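Long-range contacts in salicylic acid-binding protein 2 (Nicotiana tabacum, PDB 1XKL), which hydrolyses methyl salicylate to salicylic acid and methanol, releasing the active defence signal that switches on systemic acquired resistance in plants: residues Trp131-Phe136 against Gly152-Ala157; His11-Gly16 against Thr147-Gly152; Gln162-Glu167 against Gly235-Ala240. One frame throughout, in Å; residues are numbered along the deposited sequence.

All three interactions reach the bound STH in the pocket of this alpha/beta hydrolase. Interactions 1 and 2 are close neighbours, their centres about 10 Å apart; they share Gly-152, and the Gln-135 N to Phe-150 O distance of 2.9 Å marks a probable hydrogen bond between strands 135-138 and 147-150. Trp-131 also packs on the selenium of Met-149 across this border. Interaction 3 lies farther off, its centre about 16 Å from that of interaction 1 and 17 Å from that of interaction 2, and brings in the catalytic His-238. It meets 11-16 where Met-239 SE approaches His-15 NE2 at 4.1 Å.

Interaction 1: Trp131-Phe136 against Gly152-Ala157; sequences WLDTQF and GPKFLA. With STH (2-amino-4H-1,3-benzoxathiin-4-ol), chain E.
Asp-133 grips the first turn of helix 153-160 with both carboxylate oxygens. OD1 accepts from the backbone N of Lys-154 at 2.8 Å and OD2 from the backbone N of Phe-155 at 2.9 Å; both N-H groups meet the carboxylate from above its plane. Two bonds to successive amides at a helix N-terminus fix the rotation of the group, and the helix end would be expected to favour its charged form. The carboxylate lies close over Gly-152, the N-cap residue, where a CB would collide with it.

Beside this clasp, Phe-155, its CG anti to the backbone N (chi1 -178°), runs alongside Trp-131. Their planes, 20° apart, are nearly parallel but displaced, with little overlap, and CE3 of Trp-131 touches CE2 of Phe-155 at 3.9 Å. Both rings reach the ligand: Trp-131 CH2 lies 3.6 Å from STH C5, while STH C4 meets the edge of the Phe-155 ring. Over one face of that ring sits Thr-134 OG1, held by its hydrogen bond to Trp-131 O (2.7 Å), which also takes the N-H of Thr-134 and so closes the type II' turn 131-134.

The turn leads into strand 135-138, paired antiparallel with strand 147-150, while Trp-131 leans on helix 117-124 and Phe-155 packs against Phe-151.

Interaction 2: His11-Gly16 against Thr147-Gly152; sequences HGACHG and TSMFFG. With STH (2-amino-4H-1,3-benzoxathiin-4-ol), chain E.
Cys-14 directs its sulfur into the second segment by a chi1 of -61°, which sets SG anti to its own carbonyl carbon and beside the backbone N. Phe-151 has the same kind of first torsion, and its ring is laid under that sulfur: SG stands 3.8 Å from the ring centroid and 13° off the normal, a sulfur-aromatic contact over the face. The backbone N of Phe-151 gives SG a weak hydrogen bond, long at 3.7 Å though nearly straight, and Met-149 O lies close by, so the sulfur is lodged between a ring and the end of a strand. CB of Cys-14 adds an apolar touch on CD2 of Phe-151.

Segment 11-16 is the loop that follows strand 6-10 of the alpha/beta hydrolase sheet. In this family that position forms part of the oxyanion hole, and here Ala-13, a salicylate-binding residue, brings its backbone N to 3.1 Å from STH S7. Strand 147-150, which carries Met-149 and is followed at once by Phe-151, belongs to the small antiparallel sheet across the pocket.

Met-149, present as selenomethionine, is extended through chi1 and chi2 and then bends at chi3 (63°), which swings CE onto CB of Ala-13. At 3.4 Å this pair is closer than two carbons normally pack, and the same CE also faces O8 of STH. The CZ corner of Phe-151 reaches C2 of STH at 3.6 Å.

His-15 crosses Phe-151 at about a right angle, CE1 and CD2 meeting edge to edge. Its ND1 donates almost in the ring plane to Ala-13 O (2.9 Å), approaching from above the carbonyl plane, while NE2 bonds to Tyr-161 OH; the two bonds set the imidazole's orientation.

Interaction 3: Gln162-Glu167 against Gly235-Ala240; sequences QLCSPE and GADHMA. With STH (2-amino-4H-1,3-benzoxathiin-4-ol), chain E.
Asp-237 holds CG in the crowded position between its backbone N and carbonyl carbon (chi1 55°), which turns its carboxylate toward segment 162-167. Leu-163 and Cys-164 both place their branches beside the backbone N, anti to the carbonyl carbon. Leu-163 and Asp-237 run antiparallel alongside one another, and the Cys-164 sulfur also reaches the carboxylate. OD2 of Asp-237 accepts from Leu-163 N at 3.0 Å through its anti lone pair, the bond somewhat bent at 143°. The sulfur of Cys-164 lies 3.1 Å from this same oxygen and packs on CB of Met-239. Further along Leu-163, CD1 rests against the carbonyl O of Gly-235.

Gln-162 bends at chi2 (-82°) and carries its amide across CB of Asp-237, its NE2 being 3.4 Å from that carbon. Amide and carboxylate planes are steeply inclined to each other. OE1 of Gln-162 takes a hydrogen from a water 2.5 Å away, and this water weakly accepts from His-238 N, bridging the two segments next to the catalytic residue.

His-238 itself extends away from this contact, CG anti to the backbone N. Its NE2 comes within 3.0 Å of STH O2 and is hydrogen-bonded to Ser-81 OG, while ND1 is bonded to Asp-210. The water touches the His-238 backbone N, while Asp-237, the preceding residue, ties this loop to Leu-163; it is the histidine loop after strand 229-233 that completes the Ser-His-Asp catalytic triad of alpha/beta hydrolases.

Interaction 1: Trp131-Phe136 against Gly152-Ala157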
ATOM      1  N   TRP A 131      24.978  15.304   8.030  1.00 27.65           N
ATOM      2  CA  TRP A 131      23.720  14.602   8.296  1.00 26.92           C
ATOM      3  C   TRP A 131      23.326  13.575   7.242  1.00 27.88           C
ATOM      4  O   TRP A 131      22.491  12.703   7.497  1.00 28.50           O
ATOM      5  CB  TRP A 131      22.574  15.602   8.472  1.00 25.34           C
ATOM      6  CG  TRP A 131      22.705  16.445   9.703  1.00 23.97           C
ATOM      7  CD1 TRP A 131      23.061  17.763   9.764  1.00 24.86           C
ATOM      8  CD2 TRP A 131      22.519  16.016  11.056  1.00 23.27           C
ATOM      9  NE1 TRP A 131      23.110  18.181  11.072  1.00 22.40           N
ATOM     10  CE2 TRP A 131      22.782  17.130  11.887  1.00 23.17           C
ATOM     11  CE3 TRP A 131      22.156  14.798  11.651  1.00 23.24           C
ATOM     12  CZ2 TRP A 131      22.695  17.064  13.282  1.00 20.76           C
ATOM     13  CZ3 TRP A 131      22.070  14.733  13.039  1.00 22.67           C
ATOM     14  CH2 TRP A 131      22.338  15.864  13.838  1.00 24.09           C
ATOM     15  N   LEU A 132      23.922  13.690   6.062  1.00 28.49           N
ATOM     16  CA  LEU A 132      23.647  12.776   4.963  1.00 28.68           C
ATOM     17  C   LEU A 132      22.157  12.609   4.684  1.00 28.93           C
ATOM     18  O   LEU A 132      21.460  13.578   4.395  1.00 29.75           O
ATOM     19  CB  LEU A 132      24.285  11.408   5.240  1.00 28.76           C
ATOM     20  CG  LEU A 132      25.814  11.361   5.316  1.00 27.68           C
ATOM     21  CD1 LEU A 132      26.281   9.924   5.472  1.00 28.95           C
ATOM     22  CD2 LEU A 132      26.412  11.972   4.065  1.00 29.82           C
ATOM     23  N   ASP A 133      21.665  11.381   4.780  1.00 28.93           N
ATOM     24  CA  ASP A 133      20.262  11.123   4.501  1.00 28.47           C
ATOM     25  C   ASP A 133      19.344  11.220   5.712  1.00 28.81           C
ATOM     26  O   ASP A 133      18.252  10.656   5.707  1.00 28.95           O
ATOM     27  CB  ASP A 133      20.111   9.746   3.863  1.00 29.82           C
ATOM     28  CG  ASP A 133      20.636   8.642   4.749  1.00 31.07           C
ATOM     29  OD1 ASP A 133      20.475   7.463   4.378  1.00 32.07           O
ATOM     30  OD2 ASP A 133      21.209   8.954   5.816  1.00 31.98           O
ATOM     31  N   THR A 134      19.778  11.927   6.749  1.00 26.95           N
ATOM     32  CA  THR A 134      18.959  12.082   7.946  1.00 25.02           C
ATOM     33  C   THR A 134      17.756  12.979   7.644  1.00 25.40           C
ATOM     34  O   THR A 134      17.892  13.984   6.948  1.00 27.69           O
ATOM     35  CB  THR A 134      19.771  12.699   9.091  1.00 23.99           C
ATOM     36  OG1 THR A 134      20.830  11.807   9.458  1.00 24.22           O
ATOM     37  CG2 THR A 134      18.881  12.953  10.293  1.00 22.72           C
ATOM     38  N   GLN A 135      16.589  12.619   8.170  1.00 25.23           N
ATOM     39  CA  GLN A 135      15.371  13.384   7.933  1.00 26.06           C
ATOM     40  C   GLN A 135      14.944  14.307   9.064  1.00 25.28           C
ATOM     41  O   GLN A 135      14.784  13.881  10.205  1.00 25.25           O
ATOM     42  CB  GLN A 135      14.193  12.458   7.640  1.00 29.48           C
ATOM     43  CG  GLN A 135      14.253  11.703   6.333  1.00 34.35           C
ATOM     44  CD  GLN A 135      12.909  11.088   5.986  1.00 37.79           C
ATOM     45  OE1 GLN A 135      11.926  11.805   5.749  1.00 37.43           O
ATOM     46  NE2 GLN A 135      12.850   9.758   5.966  1.00 38.61           N
ATOM     47  N   PHE A 136      14.736  15.573   8.728  1.00 24.12           N
ATOM     48  CA  PHE A 136      14.289  16.566   9.693  1.00 24.56           C
ATOM     49  C   PHE A 136      12.910  17.054   9.244  1.00 25.16           C
ATOM     50  O   PHE A 136      12.798  17.839   8.303  1.00 27.02           O
ATOM     51  CB  PHE A 136      15.287  17.725   9.740  1.00 22.23           C
ATOM     52  CG  PHE A 136      16.545  17.410  10.499  1.00 20.75           C
ATOM     53  CD1 PHE A 136      16.551  17.435  11.890  1.00 19.66           C
ATOM     54  CD2 PHE A 136      17.715  17.060   9.830  1.00 19.97           C
ATOM     55  CE1 PHE A 136      17.701  17.110  12.608  1.00 19.16           C
ATOM     56  CE2 PHE A 136      18.872  16.733  10.539  1.00 17.40           C
ATOM     57  CZ  PHE A 136      18.863  16.759  11.931  1.00 17.89           C
ATOM     58  N   GLY A 152      19.119   8.264   8.745  1.00 21.87           N
ATOM     59  CA  GLY A 152      18.932   7.488   7.537  1.00 22.78           C
ATOM     60  C   GLY A 152      19.986   6.397   7.506  1.00 22.55           C
ATOM     61  O   GLY A 152      20.928   6.434   8.301  1.00 21.99           O
ATOM     62  N   PRO A 153      19.863   5.410   6.605  1.00 21.96           N
ATOM     63  CA  PRO A 153      20.828   4.310   6.498  1.00 21.42           C
ATOM     64  C   PRO A 153      22.273   4.734   6.207  1.00 21.14           C
ATOM     65  O   PRO A 153      23.215   4.159   6.758  1.00 17.89           O
ATOM     66  CB  PRO A 153      20.234   3.438   5.390  1.00 23.42           C
ATOM     67  CG  PRO A 153      19.434   4.417   4.568  1.00 23.70           C
ATOM     68  CD  PRO A 153      18.774   5.247   5.628  1.00 22.16           C
ATOM     69  N   LYS A 154      22.441   5.727   5.337  1.00 21.00           N
ATOM     70  CA  LYS A 154      23.768   6.235   4.986  1.00 22.56           C
ATOM     71  C   LYS A 154      24.403   6.863   6.225  1.00 22.88           C
ATOM     72  O   LYS A 154      25.559   6.585   6.559  1.00 25.49           O
ATOM     73  CB  LYS A 154      23.660   7.298   3.882  1.00 23.65           C
ATOM     74  CG  LYS A 154      22.917   6.859   2.620  1.00 25.59           C
ATOM     75  CD  LYS A 154      23.643   5.717   1.929  1.00 30.75           C
ATOM     76  CE  LYS A 154      22.912   5.269   0.662  1.00 30.07           C
ATOM     77  NZ  LYS A 154      22.855   6.340  -0.393  1.00 33.23           N
ATOM     78  N   PHE A 155      23.635   7.705   6.909  1.00 22.17           N
ATOM     79  CA  PHE A 155      24.123   8.382   8.106  1.00 20.97           C
ATOM     80  C   PHE A 155      24.581   7.379   9.148  1.00 21.78           C
ATOM     81  O   PHE A 155      25.611   7.572   9.798  1.00 18.36           O
ATOM     82  CB  PHE A 155      23.038   9.281   8.697  1.00 20.54           C
ATOM     83  CG  PHE A 155      23.483  10.056   9.913  1.00 19.23           C
ATOM     84  CD1 PHE A 155      23.094   9.665  11.189  1.00 18.18           C
ATOM     85  CD2 PHE A 155      24.292  11.185   9.774  1.00 19.71           C
ATOM     86  CE1 PHE A 155      23.491  10.394  12.313  1.00 19.35           C
ATOM     87  CE2 PHE A 155      24.695  11.919  10.889  1.00 18.67           C
ATOM     88  CZ  PHE A 155      24.298  11.522  12.160  1.00 19.79           C
ATOM     89  N   LEU A 156      23.817   6.304   9.315  1.00 20.19           N
ATOM     90  CA  LEU A 156      24.191   5.291  10.290  1.00 19.57           C
ATOM     91  C   LEU A 156      25.477   4.582   9.890  1.00 19.08           C
ATOM     92  O   LEU A 156      26.385   4.417  10.701  1.00 21.30           O
ATOM     93  CB  LEU A 156      23.083   4.243  10.440  1.00 18.01           C
ATOM     94  CG  LEU A 156      21.767   4.650  11.083  1.00 18.94           C
ATOM     95  CD1 LEU A 156      20.791   3.485  10.965  1.00 18.52           C
ATOM     96  CD2 LEU A 156      21.988   5.032  12.556  1.00 17.64           C
ATOM     97  N   ALA A 157      25.558   4.170   8.632  1.00 20.56           N
ATOM     98  CA  ALA A 157      26.724   3.435   8.150  1.00 21.49           C
ATOM     99  C   ALA A 157      28.031   4.213   8.047  1.00 21.65           C
ATOM    100  O   ALA A 157      29.097   3.661   8.304  1.00 21.71           O
ATOM    101  CB  ALA A 157      26.403   2.806   6.806  1.00 21.49           C
TER
HETATM  102  C8  STH E 297      21.985  12.263  18.973  1.00 18.18           C
HETATM  103  O8  STH E 297      21.212  13.287  19.424  1.00 19.41           O
HETATM  104  C1  STH E 297      22.999  12.457  17.897  1.00 19.22           C
HETATM  105  C2  STH E 297      23.810  11.303  17.437  1.00 17.57           C
HETATM  106  C3  STH E 297      24.776  11.492  16.408  1.00 18.39           C
HETATM  107  C4  STH E 297      24.946  12.777  15.803  1.00 18.29           C
HETATM  108  C5  STH E 297      24.164  13.892  16.235  1.00 16.41           C
HETATM  109  C6  STH E 297      23.200  13.734  17.252  1.00 14.09           C
HETATM  110  C7  STH E 297      22.980   9.905  19.253  1.00 19.09           C
HETATM  111  O2  STH E 297      23.673  10.017  18.021  1.00 17.99           O
HETATM  112  N7  STH E 297      22.460   8.621  19.330  1.00 18.77           N
HETATM  113  S7  STH E 297      21.832  10.997  19.561  1.00 25.17           S

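Interaction 2: His11-Gly16 against Thr147-Gly152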
ATOM      1  N   HIS A  11      19.987   5.178  26.310  1.00 10.22           N
ATOM      2  CA  HIS A  11      20.316   5.255  24.892  1.00 11.80           C
ATOM      3  C   HIS A  11      20.217   6.670  24.314  1.00 12.21           C
ATOM      4  O   HIS A  11      19.699   7.586  24.956  1.00 14.75           O
ATOM      5  CB  HIS A  11      19.387   4.323  24.110  1.00 11.13           C
ATOM      6  CG  HIS A  11      17.952   4.738  24.155  1.00 10.72           C
ATOM      7  ND1 HIS A  11      17.447   5.762  23.381  1.00 10.68           N
ATOM      8  CD2 HIS A  11      16.920   4.298  24.912  1.00 12.71           C
ATOM      9  CE1 HIS A  11      16.168   5.935  23.658  1.00 13.08           C
ATOM     10  NE2 HIS A  11      15.821   5.059  24.584  1.00 13.14           N
ATOM     11  N   GLY A  12      20.710   6.817  23.088  1.00 11.24           N
ATOM     12  CA  GLY A  12      20.684   8.091  22.404  1.00 13.21           C
ATOM     13  C   GLY A  12      19.479   8.213  21.490  1.00 14.30           C
ATOM     14  O   GLY A  12      18.584   7.370  21.515  1.00 16.11           O
ATOM     15  N   ALA A  13      19.464   9.252  20.663  1.00 14.76           N
ATOM     16  CA  ALA A  13      18.355   9.500  19.755  1.00 14.86           C
ATOM     17  C   ALA A  13      18.192   8.456  18.662  1.00 14.11           C
ATOM     18  O   ALA A  13      19.170   7.970  18.085  1.00 14.00           O
ATOM     19  CB  ALA A  13      18.507  10.879  19.131  1.00 14.79           C
ATOM     20  N   CYS A  14      16.936   8.130  18.378  1.00 14.80           N
ATOM     21  CA  CYS A  14      16.599   7.156  17.351  1.00 13.40           C
ATOM     22  C   CYS A  14      16.952   5.726  17.753  1.00 14.61           C
ATOM     23  O   CYS A  14      16.745   4.804  16.968  1.00 14.63           O
ATOM     24  CB  CYS A  14      17.298   7.506  16.032  1.00 11.83           C
ATOM     25  SG  CYS A  14      16.868   9.128  15.317  1.00 18.16           S
ATOM     26  N   HIS A  15      17.486   5.541  18.960  1.00 12.89           N
ATOM     27  CA  HIS A  15      17.848   4.199  19.429  1.00 13.71           C
ATOM     28  C   HIS A  15      16.973   3.741  20.590  1.00 13.69           C
ATOM     29  O   HIS A  15      15.941   4.352  20.868  1.00 12.59           O
ATOM     30  CB  HIS A  15      19.331   4.151  19.823  1.00 12.83           C
ATOM     31  CG  HIS A  15      20.263   4.210  18.651  1.00 14.46           C
ATOM     32  ND1 HIS A  15      20.346   5.308  17.820  1.00 13.65           N
ATOM     33  CD2 HIS A  15      21.109   3.284  18.136  1.00 14.52           C
ATOM     34  CE1 HIS A  15      21.198   5.055  16.843  1.00 13.18           C
ATOM     35  NE2 HIS A  15      21.676   3.833  17.012  1.00 15.68           N
ATOM     36  N   GLY A  16      17.371   2.658  21.254  1.00 14.80           N
ATOM     37  CA  GLY A  16      16.592   2.140  22.374  1.00 14.58           C
ATOM     38  C   GLY A  16      17.403   1.244  23.302  1.00 14.76           C
ATOM     39  O   GLY A  16      18.602   1.071  23.106  1.00 13.15           O
ATOM     40  N   THR A 147      10.399  19.861  15.731  1.00 27.73           N
ATOM     41  CA  THR A 147      11.081  19.165  14.645  1.00 25.58           C
ATOM     42  C   THR A 147      11.490  17.748  15.045  1.00 24.33           C
ATOM     43  O   THR A 147      11.969  17.529  16.155  1.00 23.50           O
ATOM     44  CB  THR A 147      12.353  19.945  14.219  1.00 26.42           C
ATOM     45  OG1 THR A 147      11.983  21.259  13.786  1.00 26.35           O
ATOM     46  CG2 THR A 147      13.075  19.228  13.087  1.00 23.70           C
ATOM     47  N   SER A 148      11.296  16.790  14.142  1.00 23.20           N
ATOM     48  CA  SER A 148      11.672  15.408  14.417  1.00 23.53           C
ATOM     49  C   SER A 148      12.954  15.087  13.659  1.00 22.58           C
ATOM     50  O   SER A 148      13.215  15.664  12.599  1.00 24.39           O
ATOM     51  CB  SER A 148      10.553  14.439  13.996  1.00 25.13           C
ATOM     52  OG  SER A 148      10.328  14.472  12.596  1.00 25.44           O
HETATM   53  N   MSE A 149      13.758  14.186  14.214  1.00 19.78           N
HETATM   54  CA  MSE A 149      15.016  13.780  13.595  1.00 19.68           C
HETATM   55  C   MSE A 149      15.000  12.268  13.391  1.00 17.93           C
HETATM   56  O   MSE A 149      14.716  11.519  14.324  1.00 18.95           O
HETATM   57  CB  MSE A 149      16.192  14.178  14.497  1.00 19.56           C
HETATM   58  CG  MSE A 149      17.559  13.783  13.967  1.00 22.66           C
HETATM   59 SE   MSE A 149      19.008  14.367  15.144  1.00 32.42          SE
HETATM   60  CE  MSE A 149      18.531  13.322  16.703  1.00 26.41           C
ATOM     61  N   PHE A 150      15.291  11.823  12.175  1.00 18.50           N
ATOM     62  CA  PHE A 150      15.287  10.394  11.873  1.00 18.11           C
ATOM     63  C   PHE A 150      16.509  10.009  11.061  1.00 17.94           C
ATOM     64  O   PHE A 150      16.606  10.329   9.875  1.00 17.31           O
ATOM     65  CB  PHE A 150      14.005  10.025  11.114  1.00 20.40           C
ATOM     66  CG  PHE A 150      13.852   8.548  10.838  1.00 22.25           C
ATOM     67  CD1 PHE A 150      14.198   7.604  11.796  1.00 22.54           C
ATOM     68  CD2 PHE A 150      13.322   8.107   9.628  1.00 26.49           C
ATOM     69  CE1 PHE A 150      14.020   6.238  11.557  1.00 24.04           C
ATOM     70  CE2 PHE A 150      13.138   6.741   9.378  1.00 26.18           C
ATOM     71  CZ  PHE A 150      13.490   5.811  10.345  1.00 26.26           C
ATOM     72  N   PHE A 151      17.452   9.331  11.709  1.00 18.90           N
ATOM     73  CA  PHE A 151      18.677   8.906  11.039  1.00 19.11           C
ATOM     74  C   PHE A 151      18.368   8.043   9.818  1.00 21.78           C
ATOM     75  O   PHE A 151      17.465   7.210   9.848  1.00 20.28           O
ATOM     76  CB  PHE A 151      19.574   8.110  12.001  1.00 17.85           C
ATOM     77  CG  PHE A 151      20.022   8.887  13.206  1.00 18.40           C
ATOM     78  CD1 PHE A 151      20.146  10.275  13.149  1.00 16.30           C
ATOM     79  CD2 PHE A 151      20.356   8.233  14.387  1.00 16.32           C
ATOM     80  CE1 PHE A 151      20.598  10.997  14.252  1.00 17.50           C
ATOM     81  CE2 PHE A 151      20.809   8.945  15.496  1.00 18.33           C
ATOM     82  CZ  PHE A 151      20.930  10.335  15.428  1.00 17.21           C
ATOM     83  N   GLY A 152      19.119   8.264   8.745  1.00 21.87           N
ATOM     84  CA  GLY A 152      18.932   7.488   7.537  1.00 22.78           C
ATOM     85  C   GLY A 152      19.986   6.397   7.506  1.00 22.55           C
ATOM     86  O   GLY A 152      20.928   6.434   8.301  1.00 21.99           O
TER
HETATM   87  C8  STH E 297      21.985  12.263  18.973  1.00 18.18           C
HETATM   88  O8  STH E 297      21.212  13.287  19.424  1.00 19.41           O
HETATM   89  C1  STH E 297      22.999  12.457  17.897  1.00 19.22           C
HETATM   90  C2  STH E 297      23.810  11.303  17.437  1.00 17.57           C
HETATM   91  C3  STH E 297      24.776  11.492  16.408  1.00 18.39           C
HETATM   92  C4  STH E 297      24.946  12.777  15.803  1.00 18.29           C
HETATM   93  C5  STH E 297      24.164  13.892  16.235  1.00 16.41           C
HETATM   94  C6  STH E 297      23.200  13.734  17.252  1.00 14.09           C
HETATM   95  C7  STH E 297      22.980   9.905  19.253  1.00 19.09           C
HETATM   96  O2  STH E 297      23.673  10.017  18.021  1.00 17.99           O
HETATM   97  N7  STH E 297      22.460   8.621  19.330  1.00 18.77           N
HETATM   98  S7  STH E 297      21.832  10.997  19.561  1.00 25.17           S

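Interaction 3: Gln162-Glu167 against Gly235-Ala240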
ATOM      1  N   GLN A 162      30.626   3.278  11.267  1.00 20.07           N
ATOM      2  CA  GLN A 162      31.712   3.012  10.327  1.00 19.74           C
ATOM      3  C   GLN A 162      32.729   1.962  10.804  1.00 20.65           C
ATOM      4  O   GLN A 162      33.436   1.370   9.989  1.00 20.66           O
ATOM      5  CB  GLN A 162      32.415   4.331   9.913  1.00 21.29           C
ATOM      6  CG  GLN A 162      33.568   4.835  10.785  1.00 19.06           C
ATOM      7  CD  GLN A 162      33.119   5.592  12.015  1.00 19.79           C
ATOM      8  OE1 GLN A 162      31.929   5.819  12.224  1.00 20.62           O
ATOM      9  NE2 GLN A 162      34.077   5.980  12.845  1.00 18.88           N
ATOM     10  N   LEU A 163      32.784   1.718  12.109  1.00 19.98           N
ATOM     11  CA  LEU A 163      33.708   0.736  12.666  1.00 22.60           C
ATOM     12  C   LEU A 163      32.985  -0.460  13.284  1.00 21.22           C
ATOM     13  O   LEU A 163      33.614  -1.311  13.909  1.00 20.30           O
ATOM     14  CB  LEU A 163      34.609   1.378  13.734  1.00 23.60           C
ATOM     15  CG  LEU A 163      35.590   2.463  13.290  1.00 25.64           C
ATOM     16  CD1 LEU A 163      36.337   3.036  14.500  1.00 24.33           C
ATOM     17  CD2 LEU A 163      36.563   1.868  12.298  1.00 25.88           C
ATOM     18  N   CYS A 164      31.668  -0.529  13.127  1.00 22.23           N
ATOM     19  CA  CYS A 164      30.916  -1.652  13.680  1.00 20.47           C
ATOM     20  C   CYS A 164      30.786  -2.740  12.619  1.00 20.45           C
ATOM     21  O   CYS A 164      31.126  -2.521  11.458  1.00 19.16           O
ATOM     22  CB  CYS A 164      29.534  -1.193  14.162  1.00 22.06           C
ATOM     23  SG  CYS A 164      29.568  -0.034  15.578  1.00 21.04           S
ATOM     24  N   SER A 165      30.312  -3.917  13.021  1.00 21.48           N
ATOM     25  CA  SER A 165      30.162  -5.034  12.088  1.00 21.31           C
ATOM     26  C   SER A 165      28.954  -4.844  11.181  1.00 21.45           C
ATOM     27  O   SER A 165      28.091  -4.013  11.443  1.00 18.87           O
ATOM     28  CB  SER A 165      30.016  -6.350  12.857  1.00 21.48           C
ATOM     29  OG  SER A 165      28.836  -6.359  13.642  1.00 23.31           O
ATOM     30  N   PRO A 166      28.889  -5.604  10.083  1.00 23.02           N
ATOM     31  CA  PRO A 166      27.737  -5.458   9.190  1.00 23.70           C
ATOM     32  C   PRO A 166      26.455  -5.930   9.874  1.00 23.60           C
ATOM     33  O   PRO A 166      25.356  -5.513   9.513  1.00 24.23           O
ATOM     34  CB  PRO A 166      28.123  -6.313   7.975  1.00 24.88           C
ATOM     35  CG  PRO A 166      29.091  -7.319   8.539  1.00 26.53           C
ATOM     36  CD  PRO A 166      29.917  -6.474   9.485  1.00 23.44           C
ATOM     37  N   GLU A 167      26.603  -6.787  10.880  1.00 23.65           N
ATOM     38  CA  GLU A 167      25.452  -7.288  11.616  1.00 23.92           C
ATOM     39  C   GLU A 167      24.851  -6.152  12.454  1.00 23.17           C
ATOM     40  O   GLU A 167      23.637  -5.973  12.480  1.00 20.18           O
ATOM     41  CB  GLU A 167      25.858  -8.455  12.533  1.00 24.87           C
ATOM     42  CG  GLU A 167      26.360  -9.734  11.832  1.00 28.96           C
ATOM     43  CD  GLU A 167      27.680  -9.545  11.080  1.00 32.99           C
ATOM     44  OE1 GLU A 167      28.560  -8.805  11.578  1.00 31.03           O
ATOM     45  OE2 GLU A 167      27.842 -10.151   9.991  1.00 33.16           O
ATOM     46  N   GLY A 235      39.992   3.952  19.129  1.00 24.60           N
ATOM     47  CA  GLY A 235      39.522   3.073  18.073  1.00 25.39           C
ATOM     48  C   GLY A 235      38.027   2.818  18.014  1.00 24.09           C
ATOM     49  O   GLY A 235      37.566   2.023  17.199  1.00 24.93           O
ATOM     50  N   ALA A 236      37.264   3.494  18.865  1.00 23.63           N
ATOM     51  CA  ALA A 236      35.820   3.308  18.889  1.00 21.26           C
ATOM     52  C   ALA A 236      35.064   4.404  18.149  1.00 21.03           C
ATOM     53  O   ALA A 236      35.414   5.590  18.230  1.00 19.30           O
ATOM     54  CB  ALA A 236      35.334   3.237  20.327  1.00 22.42           C
ATOM     55  N   ASP A 237      34.030   3.994  17.417  1.00 19.14           N
ATOM     56  CA  ASP A 237      33.198   4.941  16.704  1.00 16.37           C
ATOM     57  C   ASP A 237      32.116   5.395  17.671  1.00 16.30           C
ATOM     58  O   ASP A 237      32.211   5.136  18.869  1.00 13.93           O
ATOM     59  CB  ASP A 237      32.570   4.313  15.447  1.00 17.82           C
ATOM     60  CG  ASP A 237      31.774   3.030  15.740  1.00 15.69           C
ATOM     61  OD1 ASP A 237      31.418   2.764  16.908  1.00 18.94           O
ATOM     62  OD2 ASP A 237      31.490   2.309  14.776  1.00 17.17           O
ATOM     63  N   HIS A 238      31.091   6.068  17.158  1.00 17.27           N
ATOM     64  CA  HIS A 238      30.013   6.561  18.006  1.00 16.74           C
ATOM     65  C   HIS A 238      29.313   5.478  18.825  1.00 17.77           C
ATOM     66  O   HIS A 238      28.824   5.744  19.922  1.00 17.42           O
ATOM     67  CB  HIS A 238      28.966   7.291  17.166  1.00 18.87           C
ATOM     68  CG  HIS A 238      27.959   8.032  17.983  1.00 19.87           C
ATOM     69  ND1 HIS A 238      28.306   9.074  18.821  1.00 19.66           N
ATOM     70  CD2 HIS A 238      26.625   7.860  18.136  1.00 20.06           C
ATOM     71  CE1 HIS A 238      27.233   9.503  19.453  1.00 20.91           C
ATOM     72  NE2 HIS A 238      26.196   8.782  19.057  1.00 22.14           N
HETATM   73  N   MSE A 239      29.264   4.261  18.298  1.00 18.96           N
HETATM   74  CA  MSE A 239      28.588   3.156  18.984  1.00 22.34           C
HETATM   75  C   MSE A 239      29.557   2.259  19.749  1.00 22.25           C
HETATM   76  O   MSE A 239      29.672   1.060  19.471  1.00 22.67           O
HETATM   77  CB  MSE A 239      27.806   2.323  17.964  1.00 22.99           C
HETATM   78  CG  MSE A 239      26.292   2.480  18.032  1.00 33.39           C
HETATM   79 SE   MSE A 239      25.679   4.308  17.865  1.00 38.92          SE
HETATM   80  CE  MSE A 239      26.725   4.807  16.352  1.00 37.07           C
ATOM     81  N   ALA A 240      30.239   2.840  20.727  1.00 22.03           N
ATOM     82  CA  ALA A 240      31.213   2.106  21.518  1.00 20.82           C
ATOM     83  C   ALA A 240      30.673   0.822  22.153  1.00 20.47           C
ATOM     84  O   ALA A 240      31.408  -0.155  22.269  1.00 20.59           O
ATOM     85  CB  ALA A 240      31.793   3.022  22.597  1.00 19.95           C
TER
HETATM   86  C8  STH E 297      21.985  12.263  18.973  1.00 18.18           C
HETATM   87  O8  STH E 297      21.212  13.287  19.424  1.00 19.41           O
HETATM   88  C1  STH E 297      22.999  12.457  17.897  1.00 19.22           C
HETATM   89  C2  STH E 297      23.810  11.303  17.437  1.00 17.57           C
HETATM   90  C3  STH E 297      24.776  11.492  16.408  1.00 18.39           C
HETATM   91  C4  STH E 297      24.946  12.777  15.803  1.00 18.29           C
HETATM   92  C5  STH E 297      24.164  13.892  16.235  1.00 16.41           C
HETATM   93  C6  STH E 297      23.200  13.734  17.252  1.00 14.09           C
HETATM   94  C7  STH E 297      22.980   9.905  19.253  1.00 19.09           C
HETATM   95  O2  STH E 297      23.673  10.017  18.021  1.00 17.99           O
HETATM   96  N7  STH E 297      22.460   8.621  19.330  1.00 18.77           N
HETATM   97  S7  STH E 297      21.832  10.997  19.561  1.00 25.17           S
HETATM   98  O   HOH W   1      31.229   7.273  14.084  1.00 15.15           O